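Local coordinates for protein glycosaminoglycan xylosylkinase (Hydra vulgaris, PDB 5XOM) that probably phosphorylates xylose in the glycosaminoglycan linkage region of proteoglycans, as a secreted-pathway kinase of the Fam20 family, at residues A[79-91]-A[158-172]. Numbering follows the deposited sequence.
Sequences SAKITQATTGYKG and INLAAEVLPVAAKKL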
ATOM      1  N   SER A  79      -7.241  -7.194  18.653  1.00 24.81           N
ATOM      2  CA  SER A  79      -7.221  -8.520  19.256  1.00 30.42           C
ATOM      3  C   SER A  79      -6.007  -8.824  20.124  1.00 31.16           C
ATOM      4  O   SER A  79      -6.030  -9.831  20.839  1.00 29.89           O
ATOM      5  CB  SER A  79      -7.324  -9.597  18.163  1.00 29.62           C
ATOM      6  OG  SER A  79      -6.240  -9.498  17.255  1.00 41.41           O
ATOM      7  N   ALA A  80      -4.964  -7.994  20.105  1.00 25.61           N
ATOM      8  CA  ALA A  80      -3.749  -8.305  20.850  1.00 26.65           C
ATOM      9  C   ALA A  80      -4.017  -8.433  22.347  1.00 31.22           C
ATOM     10  O   ALA A  80      -4.804  -7.678  22.926  1.00 31.32           O
ATOM     11  CB  ALA A  80      -2.686  -7.232  20.611  1.00 27.47           C
ATOM     12  N   LYS A  81      -3.353  -9.406  22.965  1.00 27.85           N
ATOM     13  CA  LYS A  81      -3.430  -9.595  24.408  1.00 30.76           C
ATOM     14  C   LYS A  81      -2.768  -8.437  25.146  1.00 33.53           C
ATOM     15  O   LYS A  81      -1.695  -7.963  24.763  1.00 26.75           O
ATOM     16  CB  LYS A  81      -2.760 -10.916  24.796  1.00 34.96           C
ATOM     17  CG  LYS A  81      -2.698 -11.186  26.294  1.00 45.36           C
ATOM     18  CD  LYS A  81      -2.050 -12.535  26.593  1.00 46.63           C
ATOM     19  CE  LYS A  81      -2.030 -12.821  28.089  1.00 58.82           C
ATOM     20  NZ  LYS A  81      -1.148 -11.875  28.833  1.00 63.09           N
ATOM     21  N   ILE A  82      -3.410  -7.988  26.220  1.00 30.15           N
ATOM     22  CA  ILE A  82      -2.867  -6.940  27.076  1.00 29.27           C
ATOM     23  C   ILE A  82      -1.948  -7.583  28.109  1.00 35.16           C
ATOM     24  O   ILE A  82      -2.385  -8.422  28.905  1.00 33.77           O
ATOM     25  CB  ILE A  82      -3.992  -6.147  27.755  1.00 32.07           C
ATOM     26  CG1 ILE A  82      -4.846  -5.434  26.702  1.00 22.01           C
ATOM     27  CG2 ILE A  82      -3.423  -5.157  28.772  1.00 20.69           C
ATOM     28  CD1 ILE A  82      -6.125  -4.836  27.262  1.00 21.77           C
ATOM     29  N   THR A  83      -0.679  -7.175  28.119  1.00 31.84           N
ATOM     30  CA  THR A  83       0.279  -7.758  29.048  1.00 33.48           C
ATOM     31  C   THR A  83       0.584  -6.868  30.241  1.00 31.02           C
ATOM     32  O   THR A  83       1.044  -7.380  31.264  1.00 37.86           O
ATOM     33  CB  THR A  83       1.593  -8.100  28.327  1.00 33.30           C
ATOM     34  OG1 THR A  83       2.216  -6.900  27.862  1.00 37.12           O
ATOM     35  CG2 THR A  83       1.333  -9.021  27.146  1.00 29.45           C
ATOM     36  N   GLN A  84       0.324  -5.564  30.148  1.00 29.59           N
ATOM     37  CA  GLN A  84       0.506  -4.644  31.264  1.00 32.17           C
ATOM     38  C   GLN A  84      -0.532  -3.540  31.149  1.00 32.39           C
ATOM     39  O   GLN A  84      -1.002  -3.230  30.053  1.00 28.08           O
ATOM     40  CB  GLN A  84       1.906  -4.004  31.292  1.00 41.49           C
ATOM     41  CG  GLN A  84       3.079  -4.953  31.110  1.00 49.16           C
ATOM     42  CD  GLN A  84       3.300  -5.845  32.314  1.00 55.90           C
ATOM     43  OE1 GLN A  84       2.757  -5.599  33.394  1.00 62.35           O
ATOM     44  NE2 GLN A  84       4.088  -6.898  32.130  1.00 48.10           N
ATOM     45  N   ALA A  85      -0.874  -2.938  32.289  1.00 29.60           N
ATOM     46  CA  ALA A  85      -1.794  -1.810  32.310  1.00 27.68           C
ATOM     47  C   ALA A  85      -1.422  -0.876  33.453  1.00 30.31           C
ATOM     48  O   ALA A  85      -1.139  -1.332  34.562  1.00 31.88           O
ATOM     49  CB  ALA A  85      -3.251  -2.273  32.463  1.00 23.86           C
ATOM     50  N   THR A  86      -1.415   0.428  33.175  1.00 33.13           N
ATOM     51  CA  THR A  86      -1.117   1.420  34.199  1.00 32.34           C
ATOM     52  C   THR A  86      -1.820   2.734  33.878  1.00 31.27           C
ATOM     53  O   THR A  86      -2.582   2.841  32.915  1.00 31.15           O
ATOM     54  CB  THR A  86       0.393   1.634  34.348  1.00 36.12           C
ATOM     55  OG1 THR A  86       0.635   2.527  35.445  1.00 46.14           O
ATOM     56  CG2 THR A  86       0.980   2.217  33.082  1.00 25.96           C
ATOM     57  N   THR A  87      -1.558   3.734  34.718  1.00 33.22           N
ATOM     58  CA  THR A  87      -2.128   5.063  34.574  1.00 38.13           C
ATOM     59  C   THR A  87      -1.187   6.049  35.256  1.00 45.95           C
ATOM     60  O   THR A  87      -0.359   5.663  36.085  1.00 44.90           O
ATOM     61  CB  THR A  87      -3.533   5.132  35.183  1.00 48.19           C
ATOM     62  OG1 THR A  87      -4.194   6.314  34.728  1.00 67.17           O
ATOM     63  CG2 THR A  87      -3.458   5.151  36.714  1.00 32.14           C
ATOM     64  N   GLY A  88      -1.304   7.331  34.897  1.00 50.87           N
ATOM     65  CA  GLY A  88      -0.332   8.328  35.290  1.00 51.60           C
ATOM     66  C   GLY A  88      -0.917   9.476  36.103  1.00 63.11           C
ATOM     67  O   GLY A  88      -2.133   9.700  36.142  1.00 63.72           O
ATOM     68  N   TYR A  89      -0.012  10.227  36.737  1.00 68.89           N
ATOM     69  CA  TYR A  89      -0.383  11.410  37.505  1.00 67.12           C
ATOM     70  C   TYR A  89      -0.456  12.655  36.637  1.00 61.59           C
ATOM     71  O   TYR A  89      -1.115  13.631  37.016  1.00 51.65           O
ATOM     72  CB  TYR A  89       0.620  11.656  38.640  1.00 69.86           C
ATOM     73  CG  TYR A  89       0.544  10.677  39.795  1.00 78.01           C
ATOM     74  CD1 TYR A  89      -0.321  10.895  40.862  1.00 83.21           C
ATOM     75  CD2 TYR A  89       1.359   9.550  39.832  1.00 78.47           C
ATOM     76  CE1 TYR A  89      -0.385  10.010  41.928  1.00 88.06           C
ATOM     77  CE2 TYR A  89       1.302   8.659  40.892  1.00 79.46           C
ATOM     78  CZ  TYR A  89       0.429   8.892  41.937  1.00 88.08           C
ATOM     79  OH  TYR A  89       0.372   8.005  42.992  1.00 90.21           O
ATOM     80  N   LYS A  90       0.213  12.634  35.492  1.00 71.74           N
ATOM     81  CA  LYS A  90       0.263  13.769  34.588  1.00 74.15           C
ATOM     82  C   LYS A  90      -1.000  13.835  33.737  1.00 74.06           C
ATOM     83  O   LYS A  90      -1.636  12.820  33.440  1.00 74.38           O
ATOM     84  CB  LYS A  90       1.494  13.674  33.682  1.00 72.63           C
ATOM     85  CG  LYS A  90       1.530  12.434  32.770  1.00 77.60           C
ATOM     86  CD  LYS A  90       2.051  11.181  33.478  1.00 75.31           C
ATOM     87  CE  LYS A  90       2.022   9.973  32.556  1.00 76.27           C
ATOM     88  NZ  LYS A  90       2.569   8.769  33.234  1.00 80.65           N
ATOM     89  N   GLY A  91      -1.359  15.047  33.342  1.00 67.98           N
ATOM     90  CA  GLY A  91      -2.472  15.251  32.443  1.00 63.52           C
ATOM     91  C   GLY A  91      -3.745  15.650  33.167  1.00 66.67           C
ATOM     92  O   GLY A  91      -3.835  15.672  34.396  1.00 68.80           O
ATOM     93  N   ILE A 158     -13.317  -4.018  26.396  1.00 25.61           N
ATOM     94  CA  ILE A 158     -12.306  -4.555  27.302  1.00 21.38           C
ATOM     95  C   ILE A 158     -12.999  -5.230  28.475  1.00 24.04           C
ATOM     96  O   ILE A 158     -13.801  -4.597  29.173  1.00 22.29           O
ATOM     97  CB  ILE A 158     -11.369  -3.450  27.815  1.00 23.38           C
ATOM     98  CG1 ILE A 158     -10.692  -2.710  26.653  1.00 24.52           C
ATOM     99  CG2 ILE A 158     -10.340  -4.049  28.754  1.00 26.63           C
ATOM    100  CD1 ILE A 158      -9.636  -3.521  25.934  1.00 24.05           C
ATOM    101  N   ASN A 159     -12.686  -6.503  28.713  1.00 24.98           N
ATOM    102  CA  ASN A 159     -13.113  -7.163  29.947  1.00 28.78           C
ATOM    103  C   ASN A 159     -12.143  -6.754  31.050  1.00 28.74           C
ATOM    104  O   ASN A 159     -11.033  -7.283  31.140  1.00 25.87           O
ATOM    105  CB  ASN A 159     -13.138  -8.678  29.778  1.00 25.62           C
ATOM    106  CG  ASN A 159     -13.606  -9.397  31.038  1.00 29.38           C
ATOM    107  OD1 ASN A 159     -13.250  -9.030  32.158  1.00 34.66           O
ATOM    108  ND2 ASN A 159     -14.400 -10.434  30.853  1.00 28.06           N
ATOM    109  N   LEU A 160     -12.560  -5.821  31.908  1.00 23.16           N
ATOM    110  CA  LEU A 160     -11.646  -5.308  32.923  1.00 27.30           C
ATOM    111  C   LEU A 160     -11.212  -6.404  33.888  1.00 31.45           C
ATOM    112  O   LEU A 160     -10.050  -6.444  34.305  1.00 29.01           O
ATOM    113  CB  LEU A 160     -12.289  -4.156  33.696  1.00 31.73           C
ATOM    114  CG  LEU A 160     -12.596  -2.862  32.946  1.00 33.04           C
ATOM    115  CD1 LEU A 160     -13.357  -1.918  33.864  1.00 29.10           C
ATOM    116  CD2 LEU A 160     -11.306  -2.216  32.434  1.00 26.57           C
ATOM    117  N   ALA A 161     -12.126  -7.316  34.235  1.00 27.78           N
ATOM    118  CA  ALA A 161     -11.800  -8.353  35.209  1.00 27.88           C
ATOM    119  C   ALA A 161     -10.784  -9.345  34.654  1.00 30.59           C
ATOM    120  O   ALA A 161      -9.831  -9.713  35.347  1.00 32.52           O
ATOM    121  CB  ALA A 161     -13.072  -9.077  35.653  1.00 28.03           C
ATOM    122  N   ALA A 162     -10.954  -9.777  33.404  1.00 27.42           N
ATOM    123  CA  ALA A 162     -10.079 -10.796  32.836  1.00 33.52           C
ATOM    124  C   ALA A 162      -8.812 -10.234  32.200  1.00 30.81           C
ATOM    125  O   ALA A 162      -7.770 -10.897  32.239  1.00 36.01           O
ATOM    126  CB  ALA A 162     -10.838 -11.620  31.788  1.00 31.16           C
ATOM    127  N   GLU A 163      -8.857  -9.030  31.630  1.00 29.81           N
ATOM    128  CA  GLU A 163      -7.741  -8.520  30.841  1.00 29.52           C
ATOM    129  C   GLU A 163      -6.907  -7.453  31.531  1.00 33.11           C
ATOM    130  O   GLU A 163      -5.707  -7.375  31.269  1.00 34.64           O
ATOM    131  CB  GLU A 163      -8.244  -7.932  29.519  1.00 30.15           C
ATOM    132  CG  GLU A 163      -9.031  -8.876  28.640  1.00 31.38           C
ATOM    133  CD  GLU A 163      -9.426  -8.221  27.326  1.00 33.27           C
ATOM    134  OE1 GLU A 163      -8.574  -8.147  26.415  1.00 34.70           O
ATOM    135  OE2 GLU A 163     -10.583  -7.762  27.205  1.00 31.07           O
ATOM    136  N   VAL A 164      -7.495  -6.621  32.382  1.00 30.28           N
ATOM    137  CA  VAL A 164      -6.785  -5.487  32.965  1.00 30.06           C
ATOM    138  C   VAL A 164      -6.336  -5.769  34.394  1.00 34.50           C
ATOM    139  O   VAL A 164      -5.158  -5.617  34.720  1.00 30.79           O
ATOM    140  CB  VAL A 164      -7.654  -4.213  32.886  1.00 26.77           C
ATOM    141  CG1 VAL A 164      -7.000  -3.079  33.655  1.00 24.79           C
ATOM    142  CG2 VAL A 164      -7.861  -3.819  31.436  1.00 28.45           C
ATOM    143  N   LEU A 165      -7.262  -6.176  35.262  1.00 33.49           N
ATOM    144  CA  LEU A 165      -6.912  -6.374  36.667  1.00 36.21           C
ATOM    145  C   LEU A 165      -5.742  -7.326  36.902  1.00 32.67           C
ATOM    146  O   LEU A 165      -4.882  -6.995  37.735  1.00 39.16           O
ATOM    147  CB  LEU A 165      -8.143  -6.844  37.457  1.00 35.68           C
ATOM    148  CG  LEU A 165      -9.201  -5.792  37.780  1.00 42.65           C
ATOM    149  CD1 LEU A 165     -10.296  -6.396  38.653  1.00 35.99           C
ATOM    150  CD2 LEU A 165      -8.565  -4.592  38.466  1.00 46.53           C
ATOM    151  N   PRO A 166      -5.623  -8.480  36.235  1.00 31.59           N
ATOM    152  CA  PRO A 166      -4.490  -9.369  36.545  1.00 38.53           C
ATOM    153  C   PRO A 166      -3.134  -8.858  36.076  1.00 36.81           C
ATOM    154  O   PRO A 166      -2.122  -9.499  36.384  1.00 43.40           O
ATOM    155  CB  PRO A 166      -4.856 -10.687  35.838  1.00 43.17           C
ATOM    156  CG  PRO A 166      -5.980 -10.383  34.936  1.00 44.67           C
ATOM    157  CD  PRO A 166      -6.632  -9.130  35.375  1.00 34.54           C
ATOM    158  N   VAL A 167      -3.054  -7.727  35.371  1.00 35.05           N
ATOM    159  CA  VAL A 167      -1.766  -7.206  34.920  1.00 27.89           C
ATOM    160  C   VAL A 167      -1.658  -5.725  35.246  1.00 31.71           C
ATOM    161  O   VAL A 167      -0.751  -5.042  34.761  1.00 39.46           O
ATOM    162  CB  VAL A 167      -1.545  -7.428  33.409  1.00 32.41           C
ATOM    163  CG1 VAL A 167      -1.545  -8.913  33.061  1.00 31.28           C
ATOM    164  CG2 VAL A 167      -2.587  -6.668  32.592  1.00 25.23           C
ATOM    165  N   ALA A 168      -2.565  -5.221  36.077  1.00 32.24           N
ATOM    166  CA  ALA A 168      -2.602  -3.795  36.359  1.00 34.72           C
ATOM    167  C   ALA A 168      -1.542  -3.438  37.389  1.00 39.11           C
ATOM    168  O   ALA A 168      -1.423  -4.100  38.424  1.00 39.77           O
ATOM    169  CB  ALA A 168      -3.982  -3.384  36.875  1.00 28.03           C
ATOM    170  N   ALA A 169      -0.794  -2.375  37.122  1.00 37.02           N
ATOM    171  CA  ALA A 169       0.101  -1.858  38.139  1.00 39.19           C
ATOM    172  C   ALA A 169      -0.700  -1.286  39.302  1.00 41.49           C
ATOM    173  O   ALA A 169      -1.855  -0.876  39.147  1.00 42.99           O
ATOM    174  CB  ALA A 169       1.020  -0.783  37.563  1.00 33.76           C
ATOM    175  N   LYS A 170      -0.066  -1.253  40.481  1.00 47.40           N
ATOM    176  CA  LYS A 170      -0.756  -0.733  41.653  1.00 41.37           C
ATOM    177  C   LYS A 170      -1.317   0.662  41.441  1.00 38.78           C
ATOM    178  O   LYS A 170      -2.400   0.977  41.945  1.00 40.18           O
ATOM    179  CB  LYS A 170       0.152  -0.651  42.869  1.00 52.78           C
ATOM    180  CG  LYS A 170      -0.519  -1.158  44.083  1.00 70.99           C
ATOM    181  CD  LYS A 170       0.099  -0.368  45.187  1.00 77.13           C
ATOM    182  CE  LYS A 170      -0.446  -0.823  46.503  1.00 75.60           C
ATOM    183  NZ  LYS A 170       0.200   0.035  47.484  1.00 73.87           N
ATOM    184  N   LYS A 171      -0.597   1.510  40.710  1.00 42.58           N
ATOM    185  CA  LYS A 171      -1.056   2.876  40.510  1.00 46.17           C
ATOM    186  C   LYS A 171      -2.454   2.904  39.915  1.00 42.13           C
ATOM    187  O   LYS A 171      -3.278   3.751  40.281  1.00 38.51           O
ATOM    188  CB  LYS A 171      -0.086   3.635  39.607  1.00 54.59           C
ATOM    189  CG  LYS A 171       0.264   5.032  40.076  1.00 58.68           C
ATOM    190  CD  LYS A 171       1.131   5.720  39.034  1.00 62.82           C
ATOM    191  CE  LYS A 171       2.280   4.834  38.577  1.00 67.31           C
ATOM    192  NZ  LYS A 171       3.110   5.518  37.545  1.00 68.09           N
ATOM    193  N   LEU A 172      -2.745   1.975  39.011  1.00 36.87           N
ATOM    194  CA  LEU A 172      -4.054   1.890  38.387  1.00 38.73           C
ATOM    195  C   LEU A 172      -5.019   1.043  39.210  1.00 32.85           C
ATOM    196  O   LEU A 172      -6.168   1.447  39.425  1.00 30.07           O
ATOM    197  CB  LEU A 172      -3.917   1.320  36.970  1.00 34.32           C
ATOM    198  CG  LEU A 172      -5.187   0.845  36.265  1.00 31.54           C
ATOM    199  CD1 LEU A 172      -6.098   2.020  35.961  1.00 23.17           C
ATOM    200  CD2 LEU A 172      -4.844   0.103  34.980  1.00 27.78           C
TER
HETATM  201  O   HOH W   1      -6.071  -9.196  26.663  1.00 30.55           O
HETATM  202  O   HOH W   2      -4.538  -9.375  30.198  1.00 33.29           O
HETATM  203  O   HOH W   3       1.939  -3.543  34.897  1.00 44.21           O
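A single beta bridge between A85 and A168 fastens edge strand 82-86 of the five-stranded antiparallel sheet, probably that of the kinase fold's N-terminal lobe, to the irregular chain that runs on from the other edge strand, 153-159. Two backbone bonds make the bridge: A85 N gives to V167 O, bent (141°), and A169 N gives to A85 O, almost straight. Alanine suits position 85, since its small CB points into a cluster with L172 CD2 (3.8 Å) and V164 CG1, where a longer side chain would meet both; F98 of the next strand also touches it. V167, branched at CB, sets CB and CG1 on T83 O (3.4 Å from CB) while CG2 reaches I82 CG2. At the other end I82 crosses I158 at about a right angle, CD1 to CD1, while one water joins I82 N to E163 OE1, an oxygen that also pairs with R156. T87 bonds through OG1 to K95 O, leaving CG2 against L172 CA. With an alanine here, the loss of the K171 methylenes from T87 O and the poorly ordered Y89 ring would probably leave that ring freer to turn. The extended chi2 of K171 (-175°) carries its CD out beside T87 O and to 3.5 Å from Y89 CE2.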